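Local structure of type I modular polyketide synthase (Streptomyces albus subsp. albus, 6IYT) at residues L139-P144 and V168-D173; G174-S177 and E182-Q185; V187-M192 and D230-V235; A197-V202 and Q418-R423. The protein is the acyltransferase domain of a salinomycin polyketide synthase module, which probably loads an ethylmalonyl extender unit from coenzyme A onto the acyl carrier protein. One frame throughout, in Å; residues are numbered along the deposited sequence.

Interaction 1: residues L139-P144 and V168-D173; sequences LLDSSP and VVRGAD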
loop_
_atom_site.group_PDB
_atom_site.type_symbol
_atom_site.label_atom_id
_atom_site.label_comp_id
_atom_site.label_asym_id
_atom_site.label_seq_id
_atom_site.Cartn_x
_atom_site.Cartn_y
_atom_site.Cartn_z
ATOM N N LEU A 139 9.831 -4.120 10.577
ATOM C CA LEU A 139 10.146 -2.795 10.067
ATOM C C LEU A 139 10.293 -1.743 11.192
ATOM O O LEU A 139 11.207 -0.941 11.170
ATOM C CB LEU A 139 9.111 -2.359 9.026
ATOM C CG LEU A 139 9.559 -1.246 8.109
ATOM C CD1 LEU A 139 10.837 -1.627 7.380
ATOM C CD2 LEU A 139 8.457 -0.884 7.128
ATOM N N LEU A 140 9.526 -1.896 12.273
ATOM C CA LEU A 140 9.756 -1.105 13.438
ATOM C C LEU A 140 11.181 -1.301 13.937
ATOM O O LEU A 140 11.812 -0.350 14.360
ATOM C CB LEU A 140 8.778 -1.441 14.556
ATOM C CG LEU A 140 7.313 -0.951 14.405
ATOM C CD1 LEU A 140 6.488 -1.537 15.527
ATOM C CD2 LEU A 140 7.180 0.539 14.410
ATOM N N ASP A 141 11.664 -2.546 13.901
ATOM C CA ASP A 141 12.961 -2.878 14.486
ATOM C C ASP A 141 14.104 -2.425 13.632
ATOM O O ASP A 141 15.213 -2.231 14.131
ATOM C CB ASP A 141 13.071 -4.375 14.711
ATOM C CG ASP A 141 12.167 -4.860 15.819
ATOM O OD1 ASP A 141 11.828 -4.048 16.696
ATOM O OD2 ASP A 141 11.776 -6.050 15.788
ATOM N N SER A 142 13.857 -2.265 12.329
ATOM C CA SER A 142 14.940 -2.141 11.359
ATOM C C SER A 142 14.959 -0.802 10.610
ATOM O O SER A 142 15.933 -0.502 9.918
ATOM C CB SER A 142 14.871 -3.274 10.350
ATOM O OG SER A 142 13.633 -3.232 9.648
ATOM N N SER A 143 13.904 0.008 10.776
ATOM C CA SER A 143 13.791 1.316 10.076
ATOM C C SER A 143 13.405 2.437 11.035
ATOM O O SER A 143 12.231 2.620 11.335
ATOM C CB SER A 143 12.737 1.230 8.927
ATOM O OG SER A 143 12.549 2.492 8.309
ATOM N N PRO A 144 14.367 3.318 11.337
ATOM C CA PRO A 144 14.057 4.435 12.206
ATOM C C PRO A 144 13.068 5.419 11.593
ATOM O O PRO A 144 12.259 5.971 12.308
ATOM C CB PRO A 144 15.417 5.082 12.438
ATOM C CG PRO A 144 16.394 3.955 12.352
ATOM C CD PRO A 144 15.803 2.948 11.381
ATOM N N VAL A 168 0.145 -3.795 20.519
ATOM C CA VAL A 168 -0.770 -4.635 19.795
ATOM C C VAL A 168 -0.097 -5.214 18.556
ATOM O O VAL A 168 -0.174 -6.436 18.281
ATOM C CB VAL A 168 -2.066 -3.860 19.419
ATOM C CG1 VAL A 168 -2.818 -4.575 18.323
ATOM C CG2 VAL A 168 -2.955 -3.728 20.634
ATOM N N VAL A 169 0.632 -4.360 17.845
ATOM C CA VAL A 169 1.371 -4.780 16.682
ATOM C C VAL A 169 2.422 -5.835 17.020
ATOM O O VAL A 169 2.581 -6.829 16.286
ATOM C CB VAL A 169 2.027 -3.567 16.002
ATOM C CG1 VAL A 169 3.186 -3.983 15.126
ATOM C CG2 VAL A 169 0.980 -2.816 15.198
ATOM N N ARG A 170 3.055 -5.688 18.185
ATOM C CA ARG A 170 4.076 -6.659 18.630
ATOM C C ARG A 170 3.458 -7.895 19.339
ATOM O O ARG A 170 4.166 -8.855 19.663
ATOM C CB ARG A 170 5.074 -5.978 19.557
ATOM C CG ARG A 170 5.913 -4.903 18.881
ATOM C CD ARG A 170 6.966 -4.362 19.817
ATOM N NE ARG A 170 7.801 -3.349 19.183
ATOM C CZ ARG A 170 8.870 -3.602 18.442
ATOM N NH1 ARG A 170 9.560 -2.595 17.914
ATOM N NH2 ARG A 170 9.231 -4.845 18.181
ATOM N N GLY A 171 2.141 -7.900 19.504
ATOM C CA GLY A 171 1.450 -9.005 20.171
ATOM C C GLY A 171 1.884 -9.186 21.604
ATOM O O GLY A 171 2.096 -10.331 22.059
ATOM N N ALA A 172 2.125 -8.085 22.290
ATOM C CA ALA A 172 2.530 -8.135 23.674
ATOM C C ALA A 172 1.448 -8.850 24.502
ATOM O O ALA A 172 0.276 -8.871 24.135
ATOM C CB ALA A 172 2.772 -6.738 24.204
ATOM N N ASP A 173 1.878 -9.549 25.540
ATOM C CA ASP A 173 0.939 -10.224 26.422
ATOM C C ASP A 173 -0.176 -9.298 26.857
ATOM O O ASP A 173 0.048 -8.127 27.222
ATOM C CB ASP A 173 1.688 -10.775 27.646
ATOM C CG ASP A 173 2.660 -11.913 27.281
ATOM O OD1 ASP A 173 2.523 -12.501 26.181
ATOM O OD2 ASP A 173 3.428 -12.348 28.175
#

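Interaction 2: residues G174-S177 and E182-Q185; sequences GTPS and EILQ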
loop_
_atom_site.group_PDB
_atom_site.type_symbol
_atom_site.label_atom_id
_atom_site.label_comp_id
_atom_site.label_asym_id
_atom_site.label_seq_id
_atom_site.Cartn_x
_atom_site.Cartn_y
_atom_site.Cartn_z
ATOM N N GLY A 174 -1.397 -9.804 26.807
ATOM C CA GLY A 174 -2.524 -9.081 27.399
ATOM C C GLY A 174 -3.193 -8.078 26.463
ATOM O O GLY A 174 -4.287 -7.576 26.762
ATOM N N THR A 175 -2.613 -7.879 25.283
ATOM C CA THR A 175 -3.138 -6.875 24.340
ATOM C C THR A 175 -4.358 -7.405 23.587
ATOM O O THR A 175 -4.459 -8.600 23.297
ATOM C CB THR A 175 -2.068 -6.457 23.299
ATOM O OG1 THR A 175 -1.549 -7.615 22.654
ATOM C CG2 THR A 175 -0.962 -5.708 23.960
ATOM N N PRO A 176 -5.193 -6.494 23.111
ATOM C CA PRO A 176 -6.384 -6.981 22.386
ATOM C C PRO A 176 -6.045 -7.554 21.002
ATOM O O PRO A 176 -5.020 -7.204 20.430
ATOM C CB PRO A 176 -7.238 -5.738 22.242
ATOM C CG PRO A 176 -6.354 -4.590 22.486
ATOM C CD PRO A 176 -5.246 -5.065 23.386
ATOM N N SER A 177 -6.890 -8.448 20.504
ATOM C CA SER A 177 -6.630 -9.180 19.253
ATOM C C SER A 177 -6.758 -8.279 18.055
ATOM O O SER A 177 -7.732 -7.526 17.930
ATOM C CB SER A 177 -7.641 -10.297 19.082
ATOM O OG SER A 177 -7.545 -10.846 17.768
ATOM N N GLU A 182 -12.247 -3.136 15.629
ATOM C CA GLU A 182 -12.015 -1.842 16.272
ATOM C C GLU A 182 -10.540 -1.707 16.698
ATOM O O GLU A 182 -10.072 -0.635 16.988
ATOM C CB GLU A 182 -12.959 -1.660 17.448
ATOM C CG GLU A 182 -12.625 -2.566 18.660
ATOM C CD GLU A 182 -13.295 -3.953 18.620
ATOM O OE1 GLU A 182 -13.595 -4.509 17.518
ATOM O OE2 GLU A 182 -13.447 -4.554 19.728
ATOM N N ILE A 183 -9.812 -2.809 16.603
ATOM C CA ILE A 183 -8.345 -2.832 16.834
ATOM C C ILE A 183 -7.607 -2.767 15.518
ATOM O O ILE A 183 -6.672 -1.958 15.341
ATOM C CB ILE A 183 -7.928 -4.092 17.589
ATOM C CG1 ILE A 183 -8.774 -4.297 18.877
ATOM C CG2 ILE A 183 -6.428 -4.045 17.897
ATOM C CD1 ILE A 183 -8.770 -3.143 19.822
ATOM N N LEU A 184 -8.077 -3.568 14.559
ATOM C CA LEU A 184 -7.455 -3.667 13.244
ATOM C C LEU A 184 -7.460 -2.356 12.461
ATOM O O LEU A 184 -6.438 -1.978 11.850
ATOM C CB LEU A 184 -8.156 -4.758 12.433
ATOM C CG LEU A 184 -7.600 -5.060 11.065
ATOM C CD1 LEU A 184 -6.163 -5.508 11.209
ATOM C CD2 LEU A 184 -8.450 -6.154 10.398
ATOM N N GLN A 185 -8.619 -1.697 12.361
ATOM C CA GLN A 185 -8.677 -0.518 11.484
ATOM C C GLN A 185 -7.696 0.581 11.952
ATOM O O GLN A 185 -6.975 1.125 11.156
ATOM C CB GLN A 185 -10.084 0.010 11.327
ATOM C CG GLN A 185 -11.006 -0.962 10.621
ATOM C CD GLN A 185 -12.268 -0.305 10.065
ATOM O OE1 GLN A 185 -12.418 0.917 10.100
ATOM N NE2 GLN A 185 -13.131 -1.110 9.472
#

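Interaction 3: residues V187-M192 and D230-V235; sequences VLFTVM and DAAQVV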
loop_
_atom_site.group_PDB
_atom_site.type_symbol
_atom_site.label_atom_id
_atom_site.label_comp_id
_atom_site.label_asym_id
_atom_site.label_seq_id
_atom_site.Cartn_x
_atom_site.Cartn_y
_atom_site.Cartn_z
ATOM N N VAL A 187 -4.973 0.163 13.621
ATOM C CA VAL A 187 -3.613 -0.356 13.395
ATOM C C VAL A 187 -3.235 -0.281 11.890
ATOM O O VAL A 187 -2.190 0.230 11.548
ATOM C CB VAL A 187 -3.471 -1.776 13.896
ATOM C CG1 VAL A 187 -2.225 -2.402 13.328
ATOM C CG2 VAL A 187 -3.442 -1.788 15.407
ATOM N N LEU A 188 -4.162 -0.679 11.014
ATOM C CA LEU A 188 -3.973 -0.528 9.561
ATOM C C LEU A 188 -3.717 0.909 9.146
ATOM O O LEU A 188 -2.889 1.161 8.292
ATOM C CB LEU A 188 -5.187 -1.063 8.815
ATOM C CG LEU A 188 -5.137 -2.395 8.073
ATOM C CD1 LEU A 188 -4.050 -3.331 8.513
ATOM C CD2 LEU A 188 -6.504 -3.076 8.045
ATOM N N PHE A 189 -4.516 1.835 9.691
ATOM C CA PHE A 189 -4.326 3.244 9.490
ATOM C C PHE A 189 -2.888 3.671 9.844
ATOM O O PHE A 189 -2.220 4.304 9.050
ATOM C CB PHE A 189 -5.318 4.021 10.344
ATOM C CG PHE A 189 -5.022 5.480 10.445
ATOM C CD1 PHE A 189 -5.464 6.353 9.465
ATOM C CD2 PHE A 189 -4.492 5.997 11.583
ATOM C CE1 PHE A 189 -5.248 7.721 9.566
ATOM C CE2 PHE A 189 -4.293 7.353 11.719
ATOM C CZ PHE A 189 -4.681 8.225 10.699
ATOM N N THR A 190 -2.401 3.225 10.994
ATOM C CA THR A 190 -1.083 3.630 11.461
ATOM C C THR A 190 -0.026 3.064 10.552
ATOM O O THR A 190 0.865 3.784 10.127
ATOM C CB THR A 190 -0.818 3.186 12.918
ATOM O OG1 THR A 190 -0.698 1.763 12.978
ATOM C CG2 THR A 190 -1.908 3.622 13.763
ATOM N N VAL A 191 -0.210 1.831 10.140
ATOM C CA VAL A 191 0.775 1.174 9.296
ATOM C C VAL A 191 0.806 1.826 7.885
ATOM O O VAL A 191 1.894 2.137 7.361
ATOM C CB VAL A 191 0.509 -0.328 9.185
ATOM C CG1 VAL A 191 1.295 -0.915 8.051
ATOM C CG2 VAL A 191 0.846 -1.029 10.481
ATOM N N MET A 192 -0.368 2.140 7.332
ATOM C CA MET A 192 -0.437 2.680 5.930
ATOM C C MET A 192 0.129 4.103 5.860
ATOM O O MET A 192 0.902 4.449 4.955
ATOM C CB MET A 192 -1.874 2.673 5.436
ATOM C CG MET A 192 -2.337 1.327 4.954
ATOM S SD MET A 192 -3.945 1.402 4.111
ATOM C CE MET A 192 -4.999 2.008 5.386
ATOM N N ASP A 230 -7.586 14.231 13.862
ATOM C CA ASP A 230 -8.947 14.046 13.347
ATOM C C ASP A 230 -9.052 12.722 12.592
ATOM O O ASP A 230 -9.994 11.990 12.788
ATOM C CB ASP A 230 -9.374 15.194 12.421
ATOM C CG ASP A 230 -9.914 16.429 13.188
ATOM O OD1 ASP A 230 -10.013 16.393 14.445
ATOM O OD2 ASP A 230 -10.239 17.440 12.507
ATOM N N ALA A 231 -8.070 12.418 11.732
ATOM C CA ALA A 231 -8.096 11.144 10.974
ATOM C C ALA A 231 -8.074 9.951 11.944
ATOM O O ALA A 231 -8.874 9.003 11.831
ATOM C CB ALA A 231 -6.900 11.077 10.008
ATOM N N ALA A 232 -7.199 10.011 12.918
ATOM C CA ALA A 232 -7.128 8.972 13.915
ATOM C C ALA A 232 -8.445 8.773 14.656
ATOM O O ALA A 232 -8.917 7.639 14.835
ATOM C CB ALA A 232 -5.997 9.243 14.880
ATOM N N GLN A 233 -9.063 9.862 15.058
ATOM C CA GLN A 233 -10.304 9.796 15.762
ATOM C C GLN A 233 -11.449 9.257 14.894
ATOM O O GLN A 233 -12.267 8.470 15.383
ATOM C CB GLN A 233 -10.663 11.171 16.349
ATOM C CG GLN A 233 -11.801 11.124 17.328
ATOM C CD GLN A 233 -12.058 12.460 18.024
ATOM O OE1 GLN A 233 -11.343 13.430 17.828
ATOM N NE2 GLN A 233 -13.020 12.463 18.922
ATOM N N VAL A 234 -11.447 9.582 13.597
ATOM C CA VAL A 234 -12.432 9.027 12.687
ATOM C C VAL A 234 -12.309 7.514 12.614
ATOM O O VAL A 234 -13.319 6.787 12.728
ATOM C CB VAL A 234 -12.350 9.609 11.276
ATOM C CG1 VAL A 234 -13.261 8.871 10.354
ATOM C CG2 VAL A 234 -12.702 11.087 11.261
ATOM N N VAL A 235 -11.104 7.017 12.397
ATOM C CA VAL A 235 -10.956 5.571 12.219
ATOM C C VAL A 235 -11.241 4.797 13.510
ATOM O O VAL A 235 -11.897 3.752 13.465
ATOM C CB VAL A 235 -9.598 5.155 11.602
ATOM C CG1 VAL A 235 -8.462 5.358 12.570
ATOM C CG2 VAL A 235 -9.656 3.695 11.169
#

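Interaction 4: residues A197-V202 and Q418-R423; sequences AVWQSV and QGTLRR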
loop_
_atom_site.group_PDB
_atom_site.type_symbol
_atom_site.label_atom_id
_atom_site.label_comp_id
_atom_site.label_asym_id
_atom_site.label_seq_id
_atom_site.Cartn_x
_atom_site.Cartn_y
_atom_site.Cartn_z
ATOM N N ALA A 197 5.883 7.228 4.635
ATOM C CA ALA A 197 7.098 7.904 5.019
ATOM C C ALA A 197 8.365 7.165 4.584
ATOM O O ALA A 197 9.392 7.781 4.400
ATOM C CB ALA A 197 7.126 8.151 6.520
ATOM N N VAL A 198 8.289 5.842 4.434
ATOM C CA VAL A 198 9.414 5.066 3.948
ATOM C C VAL A 198 9.703 5.457 2.492
ATOM O O VAL A 198 10.828 5.702 2.120
ATOM C CB VAL A 198 9.133 3.548 4.052
ATOM C CG1 VAL A 198 10.185 2.736 3.328
ATOM C CG2 VAL A 198 9.027 3.137 5.513
ATOM N N TRP A 199 8.663 5.524 1.678
ATOM C CA TRP A 199 8.825 6.001 0.278
ATOM C C TRP A 199 9.327 7.447 0.255
ATOM O O TRP A 199 10.166 7.805 -0.562
ATOM C CB TRP A 199 7.495 5.882 -0.495
ATOM C CG TRP A 199 7.126 4.443 -0.842
ATOM C CD1 TRP A 199 6.158 3.685 -0.261
ATOM C CD2 TRP A 199 7.656 3.645 -1.913
ATOM N NE1 TRP A 199 6.125 2.457 -0.822
ATOM C CE2 TRP A 199 7.011 2.407 -1.858
ATOM C CE3 TRP A 199 8.659 3.840 -2.857
ATOM C CZ2 TRP A 199 7.294 1.366 -2.764
ATOM C CZ3 TRP A 199 8.923 2.807 -3.783
ATOM C CH2 TRP A 199 8.253 1.596 -3.708
ATOM N N GLN A 200 8.744 8.283 1.079
ATOM C CA GLN A 200 9.131 9.669 1.150
ATOM C C GLN A 200 10.639 9.843 1.390
ATOM O O GLN A 200 11.265 10.732 0.809
ATOM C CB GLN A 200 8.352 10.332 2.268
ATOM C CG GLN A 200 8.674 11.792 2.479
ATOM C CD GLN A 200 7.803 12.398 3.573
ATOM O OE1 GLN A 200 7.209 11.676 4.390
ATOM N NE2 GLN A 200 7.678 13.708 3.562
ATOM N N SER A 201 11.243 8.913 2.128
ATOM C CA SER A 201 12.653 9.011 2.498
ATOM C C SER A 201 13.613 8.785 1.315
ATOM O O SER A 201 14.796 9.226 1.361
ATOM C CB SER A 201 12.988 8.024 3.651
ATOM O OG SER A 201 13.258 6.724 3.145
ATOM N N VAL A 202 13.105 8.209 0.230
ATOM C CA VAL A 202 13.887 8.089 -1.017
ATOM C C VAL A 202 13.311 8.947 -2.116
ATOM O O VAL A 202 13.566 8.729 -3.315
ATOM C CB VAL A 202 14.028 6.633 -1.463
ATOM C CG1 VAL A 202 14.902 5.881 -0.482
ATOM C CG2 VAL A 202 12.666 5.964 -1.607
ATOM N N GLN A 418 2.734 -0.812 -7.800
ATOM C CA GLN A 418 3.807 -1.254 -6.952
ATOM C C GLN A 418 3.297 -1.305 -5.525
ATOM O O GLN A 418 2.787 -0.332 -5.038
ATOM C CB GLN A 418 4.950 -0.263 -7.046
ATOM C CG GLN A 418 6.087 -0.598 -6.151
ATOM C CD GLN A 418 6.721 -1.863 -6.539
ATOM O OE1 GLN A 418 7.086 -2.036 -7.697
ATOM N NE2 GLN A 418 6.776 -2.819 -5.614
ATOM N N GLY A 419 3.457 -2.449 -4.870
ATOM C CA GLY A 419 3.194 -2.562 -3.427
ATOM C C GLY A 419 4.395 -2.159 -2.572
ATOM O O GLY A 419 5.455 -1.816 -3.096
ATOM N N THR A 420 4.208 -2.201 -1.253
ATOM C CA THR A 420 5.244 -1.873 -0.326
ATOM C C THR A 420 5.692 -3.140 0.367
ATOM O O THR A 420 6.675 -3.728 -0.047
ATOM C CB THR A 420 4.812 -0.807 0.675
ATOM O OG1 THR A 420 4.273 0.319 -0.044
ATOM C CG2 THR A 420 5.986 -0.348 1.493
ATOM N N LEU A 421 4.943 -3.612 1.362
ATOM C CA LEU A 421 5.236 -4.906 1.934
ATOM C C LEU A 421 4.363 -6.006 1.364
ATOM O O LEU A 421 3.552 -5.768 0.498
ATOM C CB LEU A 421 5.121 -4.863 3.466
ATOM C CG LEU A 421 5.850 -3.739 4.196
ATOM C CD1 LEU A 421 5.657 -3.862 5.718
ATOM C CD2 LEU A 421 7.327 -3.761 3.856
ATOM N N ARG A 422 4.640 -7.242 1.788
ATOM C CA ARG A 422 3.858 -8.374 1.389
ATOM C C ARG A 422 3.779 -9.329 2.547
ATOM O O ARG A 422 4.593 -9.256 3.465
ATOM C CB ARG A 422 4.491 -9.046 0.149
ATOM C CG ARG A 422 3.579 -10.002 -0.573
ATOM C CD ARG A 422 4.042 -10.228 -2.023
ATOM N NE ARG A 422 5.411 -10.746 -2.063
ATOM C CZ ARG A 422 6.083 -11.028 -3.170
ATOM N NH1 ARG A 422 5.579 -10.712 -4.356
ATOM N NH2 ARG A 422 7.352 -11.429 -3.082
ATOM N N ARG A 423 2.756 -10.201 2.545
ATOM C CA ARG A 423 2.575 -11.140 3.645
ATOM C C ARG A 423 3.893 -11.919 3.941
ATOM O O ARG A 423 4.470 -12.496 3.047
ATOM C CB ARG A 423 1.439 -12.145 3.304
ATOM C CG ARG A 423 1.306 -13.230 4.344
ATOM C CD ARG A 423 0.066 -14.078 4.106
ATOM N NE ARG A 423 -0.024 -15.153 5.104
ATOM C CZ ARG A 423 -1.098 -15.901 5.296
ATOM N NH1 ARG A 423 -2.199 -15.670 4.597
ATOM N NH2 ARG A 423 -1.059 -16.903 6.186
#

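Interaction 1: residues L139-P144 and V168-D173
An end-on salt bridge between two short helices, 137-142 and 165-170, joins Asp141 to Arg170 on the surface of the acyltransferase domain. Both guanidinium end nitrogens of Arg170 grip one carboxylate oxygen. NH1 of Arg170 lies 3.0 Å from OD1 of Asp141, and NH2 of Arg170 lies 3.1 Å from the same OD1. Both N-H groups come to the syn side of OD1, from one face of the carboxylate. OD1 lies close to the guanidinium plane, and the two charged planes are 26° apart. The bonds are somewhat bent, at 151° and 143°. The Arg170 chain is extended from CG to NE, which carries its charge to Asp141. Its NE turns back to Glu166, a second acidic partner that helps fix the rotation of the group. Beside them, Leu140 supplies the apolar part. Its CD1 lies over one face of the guanidinium and touches CG1 of Val169 at 4.1 Å, while CB of Leu140 is 3.6 Å from NH1 of Arg170. Gly171 follows the last turn in a Schellman motif. Phe150 of helix 144-158 packs against both Leu140 and Val169, and Val187 of helix 181-200 also meets Val169.

Interaction 2: residues G174-S177 and E182-Q185
Ile183, in the first turn of helix 181-200, packs against Pro176 and the backbone of Ser177 in the loop that leads into the helix. Its CB points at this loop and lies 3.5 Å from the carbonyl oxygen O of Ser177. The two branches then part. CG2 stands anti to the backbone N of Ile183 and stays near the same carbonyl, 3.7 Å from O of Ser177. CG1 takes the place beside the backbone N (chi1 -52°). It touches O of Ser177 at 3.5 Å and comes within 4.0 Å of CB of Pro176. A bend at chi2 of -55° leads to the tip, CD1. This methyl meets the proline ring at two carbons: CD1 of Ile183 is 3.9 Å from CB of Pro176 and 3.9 Å from CG of Pro176. The two side chains cross at about a right angle. No hydrogen bond links the segments, and the contact is van der Waals. The hydroxyl of Ser177 is used elsewhere, by the backbone N of Asp179. Val168 of helix 165-170 touches both Pro176 and Ile183, and Trp163 also packs on Ile183. It is local packing, a helix-to-helix connection folded back on the start of the second helix.

Interaction 3: residues V187-M192 and D230-V235
Apolar packing of Phe189 against helix 230-235 makes up this contact. CG1 of Val235 lies over one face of the ring, 4.0 Å from CG of Phe189, and is almost as close to CB of Phe189. The far end of the ring reaches Ala231 and Ala232. CZ of Phe189 is 3.7 Å from CB of Ala231, and CE2 of Phe189 is 4.1 Å from CB of Ala232. Small alanine side chains let the ring tip come close to the helix backbone: CZ of Phe189 is 3.8 Å from N of Ala232. With its CG anti to the backbone N (chi1 167°), Phe189 projects across to the partner helix. The two segments run roughly antiparallel, with 148° between their directions and axes 10.3 Å apart. They belong to helices 181-200 and 228-245 of the acyltransferase fold. Between these helices in the chain lies a GxSxG sequence, consistent with the nucleophile elbow of this family. Phe189 lies near that elbow without touching it, and packs on Ile217 and Ala221 of the helix that follows. No hydrogen bond crosses between the segments. Within helix 181-200, OG1 of Thr190 donates to O of Val187 at 2.6 Å, on a lone pair.

Interaction 4: residues A197-V202 and Q418-R423
The indole of Trp199 meets residues 418-423 mainly at its edge. Near the ring plane lie OG1 of Thr420 and O of Gly419. CG of Gln418 approaches the six-membered ring obliquely, and Phe435 of helix 428-439 meets the indole with the ring planes at about 60°. The contact joins the last turn of helix 181-200 to the loop after strand 416-418, an outermost strand of the four-stranded parallel sheet in the acyltransferase fold. One hydrogen bond crosses between the segments. NE1 of Trp199 donates to OG1 of Thr420 at 2.9 Å; the bond is nearly straight (174°) and the oxygen lies in the ring plane. The threonine hydroxyl also bonds to O of Glu393, so this buried group ties the indole to the end of strand 388-393. The methyl CG2 of Thr420 also packs close to the indole, 3.6 Å from NE1 of Trp199. Further along the ring edge, CZ2 of Trp199 is 3.7 Å from O of Gly419. CH2 of Trp199 is 3.9 Å from CG of Gln418. The Gln418 chain bends at chi2 (65°), which swings its amide back toward the backbone that follows. Its amide nitrogen has a partner in Glu437 of helix 428-439. NE2 of Gln418 also donates to O of Gly419 at 3.0 Å, with that oxygen close to the amide plane.

Helix 181-200 ties the four contacts together. Interaction 2 uses its start, interaction 3 its middle and interaction 4 its end, and interaction 1 packs against it through helix 165-170. Interactions 1, 2 and 3 follow in series along the chain, while interactions 3 and 4 cross because their segments alternate. Centres of interactions 2 and 3 are 13 Å apart, and those of 2 and 4 are 24 Å apart. Interaction 1 touches interactions 2 and 3 by side-chain packing, with centres 14 and 17 Å away. Interaction 4 touches none of the others. One long helix thus links the helices packed around it to the edge of the parallel sheet within the acyltransferase domain.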